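Local coordinates for spore coat polysaccharide biosynthesis protein SpsE (Bacillus subtilis, PDB 1VLI) that takes part in making the spore coat polysaccharide, probably as a sialic acid synthase-like enzyme of the NeuB family, at residues P160-T165 / Q187-H192; E218-F223 / A242-K247. All blocks are in the same frame, centred on the assembly; numbering follows the deposited sequence.

Contact 1: residues P160-T165 / Q187-H192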
loop_
_atom_site.group_PDB
_atom_site.type_symbol
_atom_site.label_atom_id
_atom_site.label_comp_id
_atom_site.label_asym_id
_atom_site.label_seq_id
_atom_site.Cartn_x
_atom_site.Cartn_y
_atom_site.Cartn_z
ATOM N N PRO A 160 3.694 12.466 -4.614
ATOM C CA PRO A 160 4.217 11.640 -3.551
ATOM C C PRO A 160 3.802 10.170 -3.676
ATOM O O PRO A 160 2.725 9.840 -4.181
ATOM C CB PRO A 160 3.617 12.285 -2.305
ATOM C CG PRO A 160 3.532 13.711 -2.682
ATOM C CD PRO A 160 3.046 13.686 -4.093
HETATM N N MSE A 161 4.671 9.291 -3.192
HETATM C CA MSE A 161 4.402 7.877 -3.250
HETATM C C MSE A 161 4.647 7.229 -1.931
HETATM O O MSE A 161 5.674 7.497 -1.289
HETATM C CB MSE A 161 5.232 7.298 -4.325
HETATM C CG MSE A 161 4.547 7.601 -5.629
HETATM SE SE MSE A 161 5.268 6.845 -7.130
HETATM C CE MSE A 161 5.022 4.894 -6.795
ATOM N N ILE A 162 3.665 6.462 -1.473
ATOM C CA ILE A 162 3.781 5.759 -0.192
ATOM C C ILE A 162 3.722 4.290 -0.481
ATOM O O ILE A 162 2.719 3.832 -1.050
ATOM C CB ILE A 162 2.620 6.114 0.732
ATOM C CG1 ILE A 162 2.474 7.629 0.862
ATOM C CG2 ILE A 162 2.807 5.466 2.108
ATOM C CD1 ILE A 162 1.177 8.042 1.523
ATOM N N PHE A 163 4.776 3.544 -0.144
ATOM C CA PHE A 163 4.695 2.104 -0.395
ATOM C C PHE A 163 4.902 1.255 0.851
ATOM O O PHE A 163 5.632 1.631 1.756
ATOM C CB PHE A 163 5.491 1.661 -1.622
ATOM C CG PHE A 163 6.983 1.649 -1.438
ATOM C CD1 PHE A 163 7.639 0.528 -0.865
ATOM C CD2 PHE A 163 7.755 2.714 -1.895
ATOM C CE1 PHE A 163 9.002 0.489 -0.763
ATOM C CE2 PHE A 163 9.150 2.687 -1.767
ATOM C CZ PHE A 163 9.776 1.565 -1.217
ATOM N N SER A 164 4.185 0.142 0.916
ATOM C CA SER A 164 4.183 -0.679 2.084
ATOM C C SER A 164 5.129 -1.859 1.891
ATOM O O SER A 164 5.495 -2.199 0.769
ATOM C CB SER A 164 2.762 -1.121 2.357
ATOM O OG SER A 164 2.114 -0.157 3.183
ATOM N N THR A 165 5.536 -2.486 2.973
ATOM C CA THR A 165 6.584 -3.500 2.869
ATOM C C THR A 165 6.332 -4.801 3.632
ATOM O O THR A 165 7.300 -5.436 4.094
ATOM C CB THR A 165 7.920 -2.902 3.345
ATOM O OG1 THR A 165 7.811 -2.551 4.727
ATOM C CG2 THR A 165 8.236 -1.566 2.635
ATOM N N GLN A 187 9.954 11.966 -3.940
ATOM C CA GLN A 187 8.999 12.153 -2.820
ATOM C C GLN A 187 8.419 10.812 -2.389
ATOM O O GLN A 187 7.268 10.482 -2.715
ATOM C CB GLN A 187 7.851 13.089 -3.235
ATOM C CG GLN A 187 8.297 14.248 -4.119
ATOM C CD GLN A 187 7.165 14.808 -4.966
ATOM O OE1 GLN A 187 6.431 15.658 -4.485
ATOM N NE2 GLN A 187 7.026 14.337 -6.236
ATOM N N ILE A 188 9.234 10.036 -1.676
ATOM C CA ILE A 188 8.935 8.628 -1.374
ATOM C C ILE A 188 8.814 8.431 0.127
ATOM O O ILE A 188 9.588 9.007 0.878
ATOM C CB ILE A 188 10.056 7.753 -1.917
ATOM C CG1 ILE A 188 10.183 7.942 -3.416
ATOM C CG2 ILE A 188 9.847 6.281 -1.568
ATOM C CD1 ILE A 188 11.474 7.355 -3.982
ATOM N N ALA A 189 7.809 7.658 0.553
ATOM C CA ALA A 189 7.634 7.247 1.959
ATOM C C ALA A 189 7.500 5.728 1.949
ATOM O O ALA A 189 6.813 5.170 1.080
ATOM C CB ALA A 189 6.412 7.882 2.599
ATOM N N ILE A 190 8.139 5.075 2.915
ATOM C CA ILE A 190 8.212 3.603 2.957
ATOM C C ILE A 190 7.557 3.185 4.264
ATOM O O ILE A 190 8.003 3.612 5.311
ATOM C CB ILE A 190 9.699 3.153 2.948
ATOM C CG1 ILE A 190 10.425 3.715 1.711
ATOM C CG2 ILE A 190 9.817 1.620 3.014
ATOM C CD1 ILE A 190 11.852 3.247 1.540
HETATM N N MSE A 191 6.483 2.390 4.210
HETATM C CA MSE A 191 5.805 1.965 5.435
HETATM C C MSE A 191 6.305 0.579 5.845
HETATM O O MSE A 191 6.327 -0.328 5.044
HETATM C CB MSE A 191 4.304 1.908 5.267
HETATM C CG MSE A 191 3.646 3.187 4.629
HETATM SE SE MSE A 191 3.772 4.698 5.812
HETATM C CE MSE A 191 2.275 4.292 6.999
ATOM N N HIS A 192 6.689 0.422 7.095
ATOM C CA HIS A 192 6.852 -0.896 7.685
ATOM C C HIS A 192 5.479 -1.394 8.059
ATOM O O HIS A 192 4.613 -0.602 8.396
ATOM C CB HIS A 192 7.741 -0.820 8.932
ATOM C CG HIS A 192 7.788 -2.093 9.715
ATOM N ND1 HIS A 192 8.095 -3.310 9.140
ATOM C CD2 HIS A 192 7.575 -2.337 11.028
ATOM C CE1 HIS A 192 8.084 -4.245 10.072
ATOM N NE2 HIS A 192 7.781 -3.681 11.225
#
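The ring of Phe-163 lies between two isoleucines of the neighbouring strand, Ile-188 and Ile-190. Its CE2 comes 3.7 Å from CG2 of Ile-188, whose side chain runs obliquely to it, while CZ packs against CG1 and CD1 of Ile-190, which lies beside the ring and points the same way. CG of Phe-163 stands between its own N and carbonyl carbon (chi1 74°), and the ring beyond it comes closer to the neighbouring strand. An alanine here would probably leave a gap between Ile-188 and Ile-190 and let their branches shift. On the face with Ile-162 and Ser-164, CG2 of Ile-162 meets CG of Met-191 at 3.5 Å; both Met-161 and Met-191 are selenomethionines. The bend at chi2 of Met-191 keeps its SE near that same methyl, and its CB sits 3.7 Å from OG of Ser-164.

Between the two faces the strands pair in parallel through four backbone bonds, from Met-161 N to Gln-187 O at one end to Met-191 N to Phe-163 O at the other, the latter 2.7 Å. Past the last bridge, Thr-165 OG1 donates to Met-191 O at 2.7 Å, tilted 19° from the carbonyl plane, and its side chain crosses that of Ile-190 at about a right angle, CG2 against CG2. Lys-301 bonds to that same hydroxyl, and Lys-139 hydrogen-bonds OG of Ser-164, whose side chain is about 8 Å from the bound zinc.

These are adjacent strands of the TIM barrel, joined right-handedly through helix 170-181 in a beta-alpha-beta unit. That helix packs on Met-161 and Ile-188 through Ile-180; strand 138-140 bonds to the far edge of 161-164, and strand 220-225 flanks 188-193.

Contact 2: residues E218-F223 / A242-K247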
loop_
_atom_site.group_PDB
_atom_site.type_symbol
_atom_site.label_atom_id
_atom_site.label_comp_id
_atom_site.label_asym_id
_atom_site.label_seq_id
_atom_site.Cartn_x
_atom_site.Cartn_y
_atom_site.Cartn_z
ATOM N N GLU A 218 17.167 9.242 2.433
ATOM C CA GLU A 218 16.350 10.222 1.694
ATOM C C GLU A 218 14.862 9.852 1.606
ATOM O O GLU A 218 14.069 10.593 1.015
ATOM C CB GLU A 218 16.908 10.454 0.287
ATOM C CG GLU A 218 18.070 11.436 0.221
ATOM C CD GLU A 218 18.748 11.399 -1.136
ATOM O OE1 GLU A 218 18.267 12.089 -2.077
ATOM O OE2 GLU A 218 19.755 10.655 -1.269
ATOM N N ALA A 219 14.488 8.692 2.142
ATOM C CA ALA A 219 13.090 8.293 2.204
ATOM C C ALA A 219 12.576 8.752 3.560
ATOM O O ALA A 219 13.386 8.961 4.492
ATOM C CB ALA A 219 12.958 6.816 2.058
ATOM N N VAL A 220 11.253 8.976 3.646
ATOM C CA VAL A 220 10.564 9.184 4.915
ATOM C C VAL A 220 9.956 7.850 5.298
ATOM O O VAL A 220 9.306 7.227 4.470
ATOM C CB VAL A 220 9.390 10.218 4.806
ATOM C CG1 VAL A 220 8.832 10.476 6.193
ATOM C CG2 VAL A 220 9.859 11.513 4.158
ATOM N N ILE A 221 10.113 7.435 6.550
ATOM C CA ILE A 221 9.688 6.088 6.988
ATOM C C ILE A 221 8.458 6.161 7.894
ATOM O O ILE A 221 8.442 6.932 8.852
ATOM C CB ILE A 221 10.857 5.347 7.743
ATOM C CG1 ILE A 221 12.134 5.290 6.896
ATOM C CG2 ILE A 221 10.484 3.899 8.095
ATOM C CD1 ILE A 221 12.110 4.269 5.847
ATOM N N GLY A 222 7.436 5.356 7.594
ATOM C CA GLY A 222 6.292 5.199 8.506
ATOM C C GLY A 222 6.012 3.792 9.010
ATOM O O GLY A 222 6.880 2.859 8.934
ATOM N N PHE A 223 4.813 3.641 9.558
ATOM C CA PHE A 223 4.321 2.375 10.100
ATOM C C PHE A 223 2.814 2.240 9.862
ATOM O O PHE A 223 2.046 3.054 10.369
ATOM C CB PHE A 223 4.594 2.367 11.602
ATOM C CG PHE A 223 4.132 1.127 12.323
ATOM C CD1 PHE A 223 4.558 -0.140 11.920
ATOM C CD2 PHE A 223 3.344 1.235 13.473
ATOM C CE1 PHE A 223 4.164 -1.302 12.607
ATOM C CE2 PHE A 223 2.931 0.082 14.175
ATOM C CZ PHE A 223 3.354 -1.193 13.750
ATOM N N ALA A 242 9.184 7.056 13.428
ATOM C CA ALA A 242 8.191 6.937 12.317
ATOM C C ALA A 242 7.590 8.317 12.015
ATOM O O ALA A 242 7.330 9.066 12.927
ATOM C CB ALA A 242 7.064 5.962 12.706
ATOM N N LYS A 243 7.383 8.663 10.754
ATOM C CA LYS A 243 6.825 10.000 10.431
ATOM C C LYS A 243 5.413 9.980 9.793
ATOM O O LYS A 243 4.832 11.041 9.497
ATOM C CB LYS A 243 7.811 10.793 9.562
ATOM C CG LYS A 243 9.223 10.915 10.140
ATOM C CD LYS A 243 9.220 11.678 11.464
ATOM C CE LYS A 243 8.770 13.128 11.310
ATOM N NZ LYS A 243 9.024 13.924 12.564
ATOM N N LEU A 244 4.909 8.767 9.557
ATOM C CA LEU A 244 3.524 8.512 9.232
ATOM C C LEU A 244 3.073 7.266 9.962
ATOM O O LEU A 244 3.884 6.338 10.232
ATOM C CB LEU A 244 3.304 8.284 7.743
ATOM C CG LEU A 244 4.065 8.996 6.622
ATOM C CD1 LEU A 244 5.504 8.436 6.544
ATOM C CD2 LEU A 244 3.336 8.652 5.383
ATOM N N ILE A 245 1.777 7.266 10.298
ATOM C CA ILE A 245 1.102 6.150 10.971
ATOM C C ILE A 245 -0.182 5.919 10.228
ATOM O O ILE A 245 -0.926 6.872 9.970
ATOM C CB ILE A 245 0.768 6.471 12.461
ATOM C CG1 ILE A 245 2.006 6.788 13.294
ATOM C CG2 ILE A 245 -0.042 5.344 13.134
ATOM C CD1 ILE A 245 3.094 5.577 13.396
ATOM N N GLU A 246 -0.453 4.663 9.904
ATOM C CA GLU A 246 -1.725 4.274 9.313
ATOM C C GLU A 246 -2.410 3.297 10.290
ATOM O O GLU A 246 -1.766 2.348 10.790
ATOM C CB GLU A 246 -1.458 3.615 7.969
ATOM C CG GLU A 246 -2.648 3.452 7.041
ATOM C CD GLU A 246 -2.284 2.685 5.770
ATOM O OE1 GLU A 246 -1.072 2.438 5.517
ATOM O OE2 GLU A 246 -3.215 2.314 5.019
ATOM N N LYS A 247 -3.689 3.557 10.600
ATOM C CA LYS A 247 -4.501 2.654 11.429
ATOM C C LYS A 247 -5.909 2.551 10.860
ATOM O O LYS A 247 -6.464 3.574 10.410
ATOM C CB LYS A 247 -4.573 3.184 12.867
ATOM C CG LYS A 247 -5.073 2.197 13.932
ATOM C CD LYS A 247 -3.956 1.416 14.581
ATOM C CE LYS A 247 -4.386 0.872 15.943
ATOM N NZ LYS A 247 -3.345 -0.048 16.501
#
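Val-220 lays its CG1 methyl against Lys-243, 3.5 Å from CB, the two side chains crossing at about a right angle. CG1 is anti to the backbone N (chi1 -174°), and it also reaches CD1 of Leu-244 at 3.9 Å. The same CD1 lies over the backbone of Gly-222, near its N and CA. At Gly-222 the strands come close, its CA 3.2 Å from Leu-244 O; a CB there would probably collide with that carbonyl. Next along, CD1 of Ile-245 meets CB of Phe-223 at 4.0 Å, at the edge of the phenyl ring and near its plane.

Three backbone bonds hold the parallel pairing: Lys-243 N gives to Ile-221 O at 2.8 Å, Phe-223 N to Leu-244 O, and Glu-246 N to Phe-223 O.

The side chain of Glu-246 is about 5 Å from the zinc bound by His-226 and His-248. Ser-224 hydrogen-bonds its OE1, and Lys-62 forms a salt bridge with OE2.

Helix 232-239 connects the two strands in a beta-alpha-beta unit and packs on Phe-223, Ala-242 and Ile-245. Helix 208-215 lies against Ile-221 and Phe-223, while Met-191 of strand 188-193 touches Leu-244 and Glu-246.

In the fold
Contacts 1 and 2 follow one another along the chain, the first closing before the second opens, and their centres are about 7 Å apart. Both belong to the parallel sheet of the NeuB-family TIM barrel, where 161-164, 188-193, 220-225 and 244-248 are four consecutive strands. Between the two contacts, strands 188-193 and 220-225 are themselves joined, probably by hydrogen bonds from Ile-190 N to Val-220 O and from Gly-222 N to Ile-190 O. The sheet is thus continuous across both. The side chains of Ser-164 and Glu-246 are about 8 and 5 Å from the same zinc, consistent with an active site at the C-terminal ends of the strands, as in TIM barrels generally.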